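Local coordinates for protein Two-component system sensor histidine kinase (Bacteroides thetaiotaomicron, PDB 3OTT) that probably senses saccharides through this extracellular beta-propeller and beta-sandwich region and relays the signal by histidine autophosphorylation to a DNA-binding module of the same protein, at residues B[112-117]-B[123-128]; B[76-81]-B[92-97]; B[58-63]-B[83-88]; B[68-73]-B[87-92]. All coordinates share one frame; numbering follows the deposited sequence.

The four contacts lie in two successive four-stranded antiparallel sheets. Contacts 2, 3 and 4 share the sheet 67-94, contact 3 adding the loop that leads into it; the centres of contacts 2 and 3 are about 5 Å apart, those of 2 and 4 about 8 Å. Along the chain contact 3 opens first, then 4, then 2, whose segments alternate with those of both, before contact 1 begins. Contact 1, the central hairpin of the sheet 105-136, is centred about 15 Å from contact 2. Packing such as Leu-115 CD2 to Tyr-77 CD2 at 3.7 Å joins the sheets face to face, as expected of successive propeller blades. Contacts 1 and 4 also meet the second subunit.

Contact 1: residues B[112-117]-B[123-128]; sequences GDTLWL and LYTYQL
Leu-115 and Tyr-126 form a hydrogen-bonded antiparallel pair: Leu-115 N donates to Tyr-126 O at 2.7 Å with a nearly straight N-H...O angle of 170°, and Tyr-126 N returns a more bent bond to Leu-115 O. Leu-117 and Tyr-124 repeat the exchange, Tyr-124 N reaching Leu-117 O at 2.8 Å. A fifth bond, Leu-128 N to Asp-113 O at 3.1 Å, closes the open end of the hairpin. Between these pairs, Trp-116 faces Thr-125 in a non-hydrogen-bonded pair, and their backbones bond outward, to Ala-109 and Thr-134. The hydroxyl OG1 of Thr-125 sits 3.6 Å above the indole plane, over its centre, while Leu-123 CD2 meets the ring edge at CZ3, 3.8 Å away. With CG beside the backbone N (chi1 -74°), the indole lies over the strand 123-127, and its NE1 is bonded to Gln-111 OE1. With an alanine in its place, Thr-125 OG1 and Leu-123 would probably lose the ring they pack on, and Gln-111 OE1 its indole donor. Several polar ends find partners outside the hairpin: Tyr-126 OH bonds to Thr-99 OG1, and Gln-127 OE1 accepts from Ser-130 N. Asp-113 forms a salt bridge with Arg-374 of the second subunit, whose Tyr-327 bonds to both Asp-113 OD2 and Gln-127 NE2. The regular pairing of strands 114-119 and 122-127 is that of the two inner strands of a four-stranded beta-propeller blade.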
# COMPACT_ATOMS: atom_id res chain seq x y z
N GLY B 112 -12.51 -1.64 -12.84
CA GLY B 112 -13.24 -1.64 -11.61
C GLY B 112 -14.19 -2.82 -11.68
O GLY B 112 -13.73 -3.96 -11.82
N ASP B 113 -15.49 -2.57 -11.61
CA ASP B 113 -16.44 -3.69 -11.63
C ASP B 113 -17.22 -3.73 -12.93
O ASP B 113 -18.32 -4.18 -12.97
CB ASP B 113 -17.38 -3.54 -10.47
CG ASP B 113 -17.90 -4.88 -9.96
OD1 ASP B 113 -17.17 -5.87 -10.03
OD2 ASP B 113 -19.03 -4.92 -9.46
N THR B 114 -16.60 -3.21 -13.99
CA THR B 114 -17.12 -3.27 -15.32
C THR B 114 -16.13 -4.02 -16.22
O THR B 114 -14.95 -3.66 -16.25
CB THR B 114 -17.31 -1.86 -15.86
OG1 THR B 114 -18.31 -1.21 -15.08
CG2 THR B 114 -17.83 -1.94 -17.23
N LEU B 115 -16.63 -5.01 -16.97
CA LEU B 115 -15.82 -5.75 -17.94
C LEU B 115 -16.11 -5.26 -19.37
O LEU B 115 -17.25 -5.34 -19.84
CB LEU B 115 -16.13 -7.25 -17.84
CG LEU B 115 -15.32 -8.25 -18.68
CD1 LEU B 115 -13.82 -8.26 -18.33
CD2 LEU B 115 -15.86 -9.63 -18.64
N TRP B 116 -15.06 -4.77 -20.04
CA TRP B 116 -15.08 -4.37 -21.42
C TRP B 116 -14.86 -5.62 -22.31
O TRP B 116 -13.94 -6.41 -22.06
CB TRP B 116 -13.96 -3.34 -21.70
CG TRP B 116 -14.23 -1.94 -21.17
CD1 TRP B 116 -14.02 -1.49 -19.88
CD2 TRP B 116 -14.78 -0.82 -21.89
NE1 TRP B 116 -14.39 -0.18 -19.76
CE2 TRP B 116 -14.84 0.28 -20.98
CE3 TRP B 116 -15.18 -0.61 -23.21
CZ2 TRP B 116 -15.32 1.56 -21.35
CZ3 TRP B 116 -15.68 0.68 -23.59
CH2 TRP B 116 -15.73 1.74 -22.64
N LEU B 117 -15.65 -5.75 -23.38
CA LEU B 117 -15.63 -6.88 -24.29
C LEU B 117 -15.46 -6.30 -25.67
O LEU B 117 -16.26 -5.44 -26.10
CB LEU B 117 -17.00 -7.64 -24.28
CG LEU B 117 -17.54 -8.09 -22.91
CD1 LEU B 117 -18.97 -8.73 -22.94
CD2 LEU B 117 -16.49 -9.06 -22.24
N LEU B 123 -18.25 -3.51 -29.64
CA LEU B 123 -17.58 -3.25 -28.41
C LEU B 123 -18.65 -3.10 -27.36
O LEU B 123 -19.70 -2.45 -27.61
CB LEU B 123 -16.76 -1.94 -28.48
CG LEU B 123 -16.04 -1.45 -27.21
CD1 LEU B 123 -14.88 -2.41 -26.81
CD2 LEU B 123 -15.52 0.02 -27.37
N TYR B 124 -18.39 -3.69 -26.17
CA TYR B 124 -19.44 -3.77 -25.16
C TYR B 124 -18.88 -3.52 -23.78
O TYR B 124 -17.69 -3.69 -23.52
CB TYR B 124 -20.16 -5.16 -25.18
CG TYR B 124 -20.66 -5.53 -26.55
CD1 TYR B 124 -19.80 -6.09 -27.50
CD2 TYR B 124 -21.99 -5.30 -26.91
CE1 TYR B 124 -20.26 -6.42 -28.78
CE2 TYR B 124 -22.46 -5.64 -28.15
CZ TYR B 124 -21.58 -6.18 -29.09
OH TYR B 124 -22.06 -6.51 -30.31
N THR B 125 -19.78 -3.15 -22.90
CA THR B 125 -19.49 -3.11 -21.50
C THR B 125 -20.40 -4.10 -20.78
O THR B 125 -21.56 -4.35 -21.20
CB THR B 125 -19.62 -1.63 -21.09
OG1 THR B 125 -18.30 -1.09 -20.89
CG2 THR B 125 -20.43 -1.40 -19.98
N TYR B 126 -19.87 -4.71 -19.72
CA TYR B 126 -20.64 -5.61 -18.89
C TYR B 126 -20.40 -5.32 -17.42
O TYR B 126 -19.31 -5.51 -16.92
CB TYR B 126 -20.27 -7.06 -19.19
CG TYR B 126 -21.16 -8.09 -18.50
CD1 TYR B 126 -22.57 -8.01 -18.59
CD2 TYR B 126 -20.61 -9.13 -17.74
CE1 TYR B 126 -23.41 -8.96 -17.99
CE2 TYR B 126 -21.44 -10.08 -17.12
CZ TYR B 126 -22.83 -10.00 -17.24
OH TYR B 126 -23.64 -10.94 -16.62
N GLN B 127 -21.46 -4.90 -16.75
CA GLN B 127 -21.39 -4.40 -15.42
C GLN B 127 -21.65 -5.60 -14.52
O GLN B 127 -22.65 -6.23 -14.64
CB GLN B 127 -22.36 -3.20 -15.23
CG GLN B 127 -21.94 -2.15 -14.15
CD GLN B 127 -21.87 -2.74 -12.68
OE1 GLN B 127 -22.77 -3.45 -12.24
NE2 GLN B 127 -20.83 -2.38 -11.94
N LEU B 128 -20.72 -5.95 -13.65
CA LEU B 128 -20.76 -7.30 -13.05
C LEU B 128 -21.78 -7.42 -11.95
O LEU B 128 -22.23 -8.52 -11.66
CB LEU B 128 -19.39 -7.70 -12.52
CG LEU B 128 -18.30 -7.82 -13.61
CD1 LEU B 128 -16.93 -7.96 -12.93
CD2 LEU B 128 -18.56 -9.01 -14.58

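Contact 2: residues B[76-81]-B[92-97]; sequences LYMGTD and DRYEQP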
# COMPACT_ATOMS: atom_id res chain seq x y z
N LEU B 76 -13.16 -18.07 -14.60
CA LEU B 76 -12.41 -17.72 -15.79
C LEU B 76 -13.46 -17.38 -16.82
O LEU B 76 -14.27 -18.27 -17.15
CB LEU B 76 -11.53 -18.90 -16.29
CG LEU B 76 -10.16 -19.19 -15.68
CD1 LEU B 76 -10.00 -18.76 -14.25
CD2 LEU B 76 -9.83 -20.66 -15.78
N TYR B 77 -13.54 -16.10 -17.21
CA TYR B 77 -14.36 -15.63 -18.33
C TYR B 77 -13.49 -15.72 -19.56
O TYR B 77 -12.41 -15.11 -19.62
CB TYR B 77 -14.83 -14.13 -18.13
CG TYR B 77 -16.06 -13.94 -17.27
CD1 TYR B 77 -16.23 -14.68 -16.09
CD2 TYR B 77 -17.04 -13.02 -17.63
CE1 TYR B 77 -17.40 -14.53 -15.29
CE2 TYR B 77 -18.18 -12.81 -16.85
CZ TYR B 77 -18.37 -13.58 -15.69
OH TYR B 77 -19.53 -13.40 -14.92
N MET B 78 -13.94 -16.45 -20.55
CA MET B 78 -13.12 -16.73 -21.73
C MET B 78 -13.88 -16.42 -23.01
O MET B 78 -15.04 -16.85 -23.16
CB MET B 78 -12.73 -18.22 -21.70
CG MET B 78 -11.94 -18.60 -20.40
SD MET B 78 -11.64 -20.35 -20.45
CE MET B 78 -13.23 -21.06 -19.98
N GLY B 79 -13.25 -15.71 -23.95
CA GLY B 79 -13.93 -15.39 -25.18
C GLY B 79 -13.88 -16.51 -26.19
O GLY B 79 -12.84 -17.11 -26.35
N THR B 80 -14.98 -16.76 -26.90
CA THR B 80 -15.13 -17.90 -27.85
C THR B 80 -15.96 -17.40 -29.05
O THR B 80 -16.42 -16.26 -29.02
CB THR B 80 -15.91 -19.11 -27.21
OG1 THR B 80 -17.25 -18.72 -26.93
CG2 THR B 80 -15.31 -19.61 -25.87
N ASP B 81 -16.13 -18.24 -30.07
CA ASP B 81 -17.09 -18.03 -31.18
C ASP B 81 -18.52 -17.82 -30.67
O ASP B 81 -19.30 -17.02 -31.21
CB ASP B 81 -17.09 -19.29 -32.08
CG ASP B 81 -15.69 -19.57 -32.72
OD1 ASP B 81 -14.79 -18.68 -32.69
OD2 ASP B 81 -15.50 -20.67 -33.29
N ASP B 92 -14.95 -26.28 -10.20
CA ASP B 92 -14.74 -27.14 -11.36
C ASP B 92 -16.04 -27.46 -12.15
O ASP B 92 -16.28 -28.61 -12.50
CB ASP B 92 -13.92 -28.41 -10.97
CG ASP B 92 -13.66 -29.34 -12.15
OD1 ASP B 92 -13.50 -28.88 -13.31
OD2 ASP B 92 -13.66 -30.56 -11.95
N ARG B 93 -16.82 -26.41 -12.47
CA ARG B 93 -18.06 -26.48 -13.22
C ARG B 93 -18.17 -25.26 -14.16
O ARG B 93 -17.81 -24.14 -13.73
CB ARG B 93 -19.27 -26.37 -12.25
CG ARG B 93 -19.20 -27.24 -11.00
CD ARG B 93 -19.94 -28.60 -11.06
NE ARG B 93 -19.98 -29.28 -12.36
CZ ARG B 93 -21.10 -29.65 -12.99
NH1 ARG B 93 -22.31 -29.39 -12.48
NH2 ARG B 93 -21.04 -30.26 -14.18
N TYR B 94 -18.71 -25.45 -15.36
CA TYR B 94 -19.09 -24.34 -16.23
C TYR B 94 -20.39 -23.78 -15.68
O TYR B 94 -21.28 -24.54 -15.37
CB TYR B 94 -19.25 -24.78 -17.71
CG TYR B 94 -17.89 -25.02 -18.30
CD1 TYR B 94 -17.17 -23.98 -18.81
CD2 TYR B 94 -17.28 -26.28 -18.24
CE1 TYR B 94 -15.87 -24.16 -19.31
CE2 TYR B 94 -16.00 -26.48 -18.72
CZ TYR B 94 -15.28 -25.40 -19.26
OH TYR B 94 -14.00 -25.55 -19.77
N GLU B 95 -20.46 -22.47 -15.50
CA GLU B 95 -21.55 -21.84 -14.79
C GLU B 95 -22.00 -20.67 -15.56
O GLU B 95 -21.53 -19.58 -15.23
CB GLU B 95 -21.09 -21.34 -13.39
CG GLU B 95 -21.40 -22.40 -12.30
CD GLU B 95 -20.86 -22.08 -10.90
OE1 GLU B 95 -20.60 -20.89 -10.63
OE2 GLU B 95 -20.75 -23.04 -10.07
N GLN B 96 -22.87 -20.85 -16.57
CA GLN B 96 -23.32 -19.69 -17.38
C GLN B 96 -24.31 -18.74 -16.70
O GLN B 96 -25.41 -19.15 -16.30
CB GLN B 96 -23.94 -20.05 -18.76
CG GLN B 96 -22.99 -20.52 -19.90
CD GLN B 96 -21.76 -19.59 -20.22
OE1 GLN B 96 -20.59 -19.96 -19.93
NE2 GLN B 96 -22.03 -18.43 -20.84
N PRO B 97 -23.97 -17.44 -16.69
CA PRO B 97 -24.88 -16.31 -16.44
C PRO B 97 -26.16 -16.39 -17.28
O PRO B 97 -26.16 -17.02 -18.31
CB PRO B 97 -24.06 -15.09 -16.91
CG PRO B 97 -22.63 -15.47 -16.74
CD PRO B 97 -22.63 -16.97 -17.13
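Met-78 directs its terminal methyl at the rim of the Tyr-94 ring: CE lies near the ring plane, 4.1 Å from CE1, and the two side chains run at about a right angle. The thioether is extended through chi2 (177°) and then bends at chi3 (-78°), which turns CE toward the tyrosine rather than continuing the line of the chain. Tyr-94 is held at its far end by a hydrogen bond from OH to His-54 O, while its ring also meets that of Tyr-87, the planes about 50° apart. Met-78 and Tyr-94 belong to strands 75-79 and 93-94 of one antiparallel propeller blade, and strand 84-88 runs between them. The nearest alpha carbons, those of Tyr-77 and Gln-96, are accordingly 9.9 Å apart, and side chains alone bridge the gap. Where strand 93-94 begins, Asp-92 and Arg-93 both face Asn-88 in a G1 beta bulge. The second touch involves Tyr-77, whose side chain meets that of Pro-97 at a slant, by its hydroxyl end only, OH to CG 4.1 Å. Val-86 and Ile-71, on the neighbouring strands, pack against Tyr-77 as well.

Contact 3: residues B[58-63]-B[83-88]; sequences GENNNT and GILVYN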
# COMPACT_ATOMS: atom_id res chain seq x y z
N GLY B 58 -16.63 -32.79 -28.09
CA GLY B 58 -17.99 -32.65 -28.58
C GLY B 58 -18.90 -31.68 -27.81
O GLY B 58 -19.93 -31.21 -28.34
N GLU B 59 -18.55 -31.37 -26.56
CA GLU B 59 -19.38 -30.45 -25.78
C GLU B 59 -19.09 -29.00 -26.19
O GLU B 59 -18.08 -28.71 -26.83
CB GLU B 59 -19.10 -30.63 -24.30
CG GLU B 59 -19.48 -32.01 -23.72
CD GLU B 59 -19.48 -32.02 -22.18
OE1 GLU B 59 -19.10 -31.00 -21.52
OE2 GLU B 59 -19.87 -33.06 -21.62
N ASN B 60 -19.96 -28.08 -25.80
CA ASN B 60 -19.77 -26.68 -26.12
C ASN B 60 -18.50 -26.07 -25.47
O ASN B 60 -18.02 -25.06 -25.95
CB ASN B 60 -21.02 -25.86 -25.73
CG ASN B 60 -21.12 -25.68 -24.23
OD1 ASN B 60 -20.95 -26.64 -23.47
ND2 ASN B 60 -21.33 -24.45 -23.78
N ASN B 61 -17.95 -26.70 -24.40
CA ASN B 61 -16.64 -26.25 -23.80
C ASN B 61 -15.37 -26.64 -24.57
O ASN B 61 -14.29 -26.18 -24.25
CB ASN B 61 -16.49 -26.74 -22.35
CG ASN B 61 -16.78 -28.19 -22.21
OD1 ASN B 61 -16.19 -29.04 -22.91
ND2 ASN B 61 -17.74 -28.50 -21.37
N ASN B 62 -15.52 -27.54 -25.55
CA ASN B 62 -14.48 -28.01 -26.46
C ASN B 62 -14.48 -27.04 -27.63
O ASN B 62 -15.05 -27.33 -28.67
CB ASN B 62 -14.90 -29.38 -26.98
CG ASN B 62 -13.85 -30.07 -27.87
OD1 ASN B 62 -14.20 -31.04 -28.55
ND2 ASN B 62 -12.58 -29.63 -27.84
N THR B 63 -13.87 -25.86 -27.45
CA THR B 63 -14.02 -24.79 -28.41
C THR B 63 -12.83 -23.89 -28.29
O THR B 63 -12.09 -23.96 -27.30
CB THR B 63 -15.37 -24.03 -28.20
OG1 THR B 63 -15.63 -23.17 -29.30
CG2 THR B 63 -15.43 -23.23 -26.87
N GLY B 83 -19.37 -16.76 -27.62
CA GLY B 83 -19.55 -15.63 -26.77
C GLY B 83 -18.54 -15.67 -25.66
O GLY B 83 -17.35 -15.39 -25.85
N ILE B 84 -19.05 -16.00 -24.50
CA ILE B 84 -18.24 -16.06 -23.33
C ILE B 84 -18.55 -17.31 -22.60
O ILE B 84 -19.67 -17.58 -22.26
CB ILE B 84 -18.46 -14.85 -22.42
CG1 ILE B 84 -17.92 -13.61 -23.12
CG2 ILE B 84 -17.82 -15.10 -21.04
CD1 ILE B 84 -17.91 -12.40 -22.29
N LEU B 85 -17.51 -18.09 -22.37
CA LEU B 85 -17.61 -19.31 -21.65
C LEU B 85 -17.12 -19.01 -20.24
O LEU B 85 -16.03 -18.45 -20.06
CB LEU B 85 -16.71 -20.29 -22.37
CG LEU B 85 -16.80 -21.75 -21.96
CD1 LEU B 85 -18.25 -22.33 -22.16
CD2 LEU B 85 -15.70 -22.49 -22.77
N VAL B 86 -17.95 -19.29 -19.24
CA VAL B 86 -17.62 -19.01 -17.88
C VAL B 86 -17.27 -20.29 -17.06
O VAL B 86 -18.11 -21.18 -16.86
CB VAL B 86 -18.72 -18.20 -17.21
CG1 VAL B 86 -18.43 -18.02 -15.73
CG2 VAL B 86 -18.86 -16.84 -17.91
N TYR B 87 -16.05 -20.34 -16.53
CA TYR B 87 -15.63 -21.54 -15.83
C TYR B 87 -15.37 -21.22 -14.36
O TYR B 87 -14.55 -20.35 -14.03
CB TYR B 87 -14.39 -22.16 -16.54
CG TYR B 87 -13.82 -23.39 -15.84
CD1 TYR B 87 -14.51 -24.64 -15.87
CD2 TYR B 87 -12.62 -23.32 -15.19
CE1 TYR B 87 -13.99 -25.77 -15.22
CE2 TYR B 87 -12.06 -24.46 -14.55
CZ TYR B 87 -12.75 -25.66 -14.58
OH TYR B 87 -12.20 -26.74 -13.96
N ASN B 88 -16.09 -21.90 -13.49
CA ASN B 88 -15.80 -21.75 -12.04
C ASN B 88 -14.65 -22.67 -11.67
O ASN B 88 -14.84 -23.85 -11.57
CB ASN B 88 -17.07 -22.00 -11.19
CG ASN B 88 -16.83 -21.78 -9.69
OD1 ASN B 88 -15.71 -21.85 -9.22
ND2 ASN B 88 -17.92 -21.52 -8.93
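This is a small, mainly apolar contact of a loop with a strand: Leu-85, on strand 84-88, presses its two methyls against the turn at 59-62 and against Thr-63, within the connection from strand 51-53 to strand 67-71. Its CD2 comes to 4.0 Å from Asn-61 CA and also meets Thr-63 CG2 at 4.2 Å, the leucine and threonine side chains reaching toward each other tip to tip. CD1 takes the other neighbour, Asn-60, and lies 4.1 Å from ND2 as the two side chains slant past each other. Leu-85 can reach both because CG stands anti to the backbone N (chi1 -170°), carrying the fork toward the loop. About 126 Å² is buried in all, more than half of it on Leu-85.

The loop is shaped by its own bonds. Residues Glu-59 to Asn-62 make a type I beta turn, with Asn-62 N donating to Glu-59 O at 3.1 Å. Asn-61 ND2 bonds to Glu-59 OE1 at 2.8 Å, nearly along the C-O axis of the carboxylate, while Asn-61 OD1 accepts from Thr-56 N. Gly-58 N gives its hydrogen to Asn-62 OD1 with an N-H...O angle of 158°. Tyr-94, from strand 93-94, touches both Asn-61 and Leu-85. A loop leaving the outermost strand of one four-stranded sheet to enter the first strand of the next is characteristic of the connections between successive blades of a beta-propeller.

Contact 4: residues B[68-73]-B[87-92]; sequences GVIIDN and YNYRAD
The backbones stay well separated, with the Asn-73 and Arg-90 alpha carbons 9.0 Å apart, and both segments leave their strands here, Asn-73 at positive phi and Tyr-89 to Ala-91 with helical angles. Arg-90 spans the distance with a chain extended from CG to NE. Its guanidinium meets Asn-73 O edge-on and in plane, gripping this one oxygen with NE at 2.9 Å and NH2 at 3.2 Å; the NE bond is the straighter, at 161° against 140°. Tyr-89 arrives from another direction, its OH 3.1 Å from the same oxygen, and its CE1 lies over one guanidinium face, offset toward the rim. Ile-70 CG2 touches the ring at CE2, 4.5 Å away. Asn-88 OD1 accepts from Arg-90 N, an Asx turn, and from Ala-91 N, which completes an Asx motif. The Asn-73 amide lies beside Arg-90, its plane turned 69° from the guanidinium, and OD1 is hydrogen-bonded to Ser-31 OG. A methionine in place of Arg-90 would remove both donors and would probably leave Asn-73 O without this two-pronged hold. A neutral carbonyl probably leaves the arginine charge largely uncompensated; a long, weak ion pair with Glu-32 may offset it in part.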
# COMPACT_ATOMS: atom_id res chain seq x y z
N GLY B 68 -9.06 -14.33 -22.08
CA GLY B 68 -9.68 -14.61 -20.80
C GLY B 68 -9.32 -13.59 -19.76
O GLY B 68 -8.32 -12.93 -19.90
N VAL B 69 -10.15 -13.45 -18.72
CA VAL B 69 -9.79 -12.76 -17.50
C VAL B 69 -10.39 -13.50 -16.31
O VAL B 69 -11.38 -14.21 -16.47
CB VAL B 69 -10.33 -11.30 -17.40
CG1 VAL B 69 -9.56 -10.42 -18.26
CG2 VAL B 69 -11.82 -11.21 -17.67
N ILE B 70 -9.80 -13.30 -15.14
CA ILE B 70 -10.31 -13.89 -13.92
C ILE B 70 -11.25 -12.86 -13.26
O ILE B 70 -10.86 -11.69 -13.09
CB ILE B 70 -9.14 -14.28 -13.00
CG1 ILE B 70 -8.31 -15.40 -13.65
CG2 ILE B 70 -9.63 -14.67 -11.61
CD1 ILE B 70 -7.09 -15.89 -12.77
N ILE B 71 -12.44 -13.32 -12.84
CA ILE B 71 -13.49 -12.51 -12.25
C ILE B 71 -13.87 -13.07 -10.85
O ILE B 71 -13.98 -14.28 -10.66
CB ILE B 71 -14.77 -12.51 -13.20
CG1 ILE B 71 -14.51 -11.83 -14.56
CG2 ILE B 71 -15.98 -11.94 -12.56
CD1 ILE B 71 -13.91 -10.47 -14.47
N ASP B 72 -14.03 -12.18 -9.87
CA ASP B 72 -14.45 -12.51 -8.48
C ASP B 72 -13.56 -13.57 -7.80
O ASP B 72 -14.02 -14.25 -6.91
CB ASP B 72 -15.96 -12.89 -8.41
CG ASP B 72 -16.90 -11.76 -8.93
OD1 ASP B 72 -16.42 -10.59 -9.09
OD2 ASP B 72 -18.12 -12.04 -9.17
N ASN B 73 -12.30 -13.69 -8.22
CA ASN B 73 -11.36 -14.65 -7.61
C ASN B 73 -11.94 -16.08 -7.69
O ASN B 73 -11.67 -16.92 -6.82
CB ASN B 73 -11.16 -14.26 -6.15
CG ASN B 73 -9.84 -14.79 -5.56
OD1 ASN B 73 -8.87 -15.08 -6.27
ND2 ASN B 73 -9.81 -14.90 -4.24
N TYR B 87 -16.05 -20.34 -16.53
CA TYR B 87 -15.63 -21.54 -15.83
C TYR B 87 -15.37 -21.22 -14.36
O TYR B 87 -14.55 -20.35 -14.03
CB TYR B 87 -14.39 -22.16 -16.54
CG TYR B 87 -13.82 -23.39 -15.84
CD1 TYR B 87 -14.51 -24.64 -15.87
CD2 TYR B 87 -12.62 -23.32 -15.19
CE1 TYR B 87 -13.99 -25.77 -15.22
CE2 TYR B 87 -12.06 -24.46 -14.55
CZ TYR B 87 -12.75 -25.66 -14.58
OH TYR B 87 -12.20 -26.74 -13.96
N ASN B 88 -16.09 -21.90 -13.49
CA ASN B 88 -15.80 -21.75 -12.04
C ASN B 88 -14.65 -22.67 -11.67
O ASN B 88 -14.84 -23.85 -11.57
CB ASN B 88 -17.07 -22.00 -11.19
CG ASN B 88 -16.83 -21.78 -9.69
OD1 ASN B 88 -15.71 -21.85 -9.22
ND2 ASN B 88 -17.92 -21.52 -8.93
N TYR B 89 -13.46 -22.14 -11.47
CA TYR B 89 -12.32 -23.00 -11.28
C TYR B 89 -12.24 -23.57 -9.84
O TYR B 89 -11.52 -24.57 -9.60
CB TYR B 89 -11.04 -22.26 -11.69
CG TYR B 89 -10.55 -21.18 -10.72
CD1 TYR B 89 -9.83 -21.50 -9.57
CD2 TYR B 89 -10.82 -19.83 -10.97
CE1 TYR B 89 -9.35 -20.49 -8.71
CE2 TYR B 89 -10.35 -18.81 -10.11
CZ TYR B 89 -9.65 -19.14 -8.99
OH TYR B 89 -9.21 -18.13 -8.19
N ARG B 90 -12.97 -22.99 -8.90
CA ARG B 90 -12.97 -23.54 -7.55
C ARG B 90 -13.95 -24.70 -7.50
O ARG B 90 -13.66 -25.74 -6.92
CB ARG B 90 -13.36 -22.52 -6.45
CG ARG B 90 -12.30 -21.49 -6.24
CD ARG B 90 -12.74 -20.45 -5.21
NE ARG B 90 -11.74 -19.37 -5.25
CZ ARG B 90 -10.63 -19.35 -4.54
NH1 ARG B 90 -10.39 -20.35 -3.65
NH2 ARG B 90 -9.78 -18.34 -4.66
N ALA B 91 -15.11 -24.53 -8.08
CA ALA B 91 -16.06 -25.63 -8.08
C ALA B 91 -15.75 -26.66 -9.19
O ALA B 91 -16.19 -27.79 -9.12
CB ALA B 91 -17.54 -25.11 -8.20
N ASP B 92 -14.95 -26.28 -10.20
CA ASP B 92 -14.74 -27.14 -11.36
C ASP B 92 -16.04 -27.46 -12.15
O ASP B 92 -16.28 -28.61 -12.50
CB ASP B 92 -13.92 -28.41 -10.97
CG ASP B 92 -13.66 -29.34 -12.15
OD1 ASP B 92 -13.50 -28.88 -13.31
OD2 ASP B 92 -13.66 -30.56 -11.95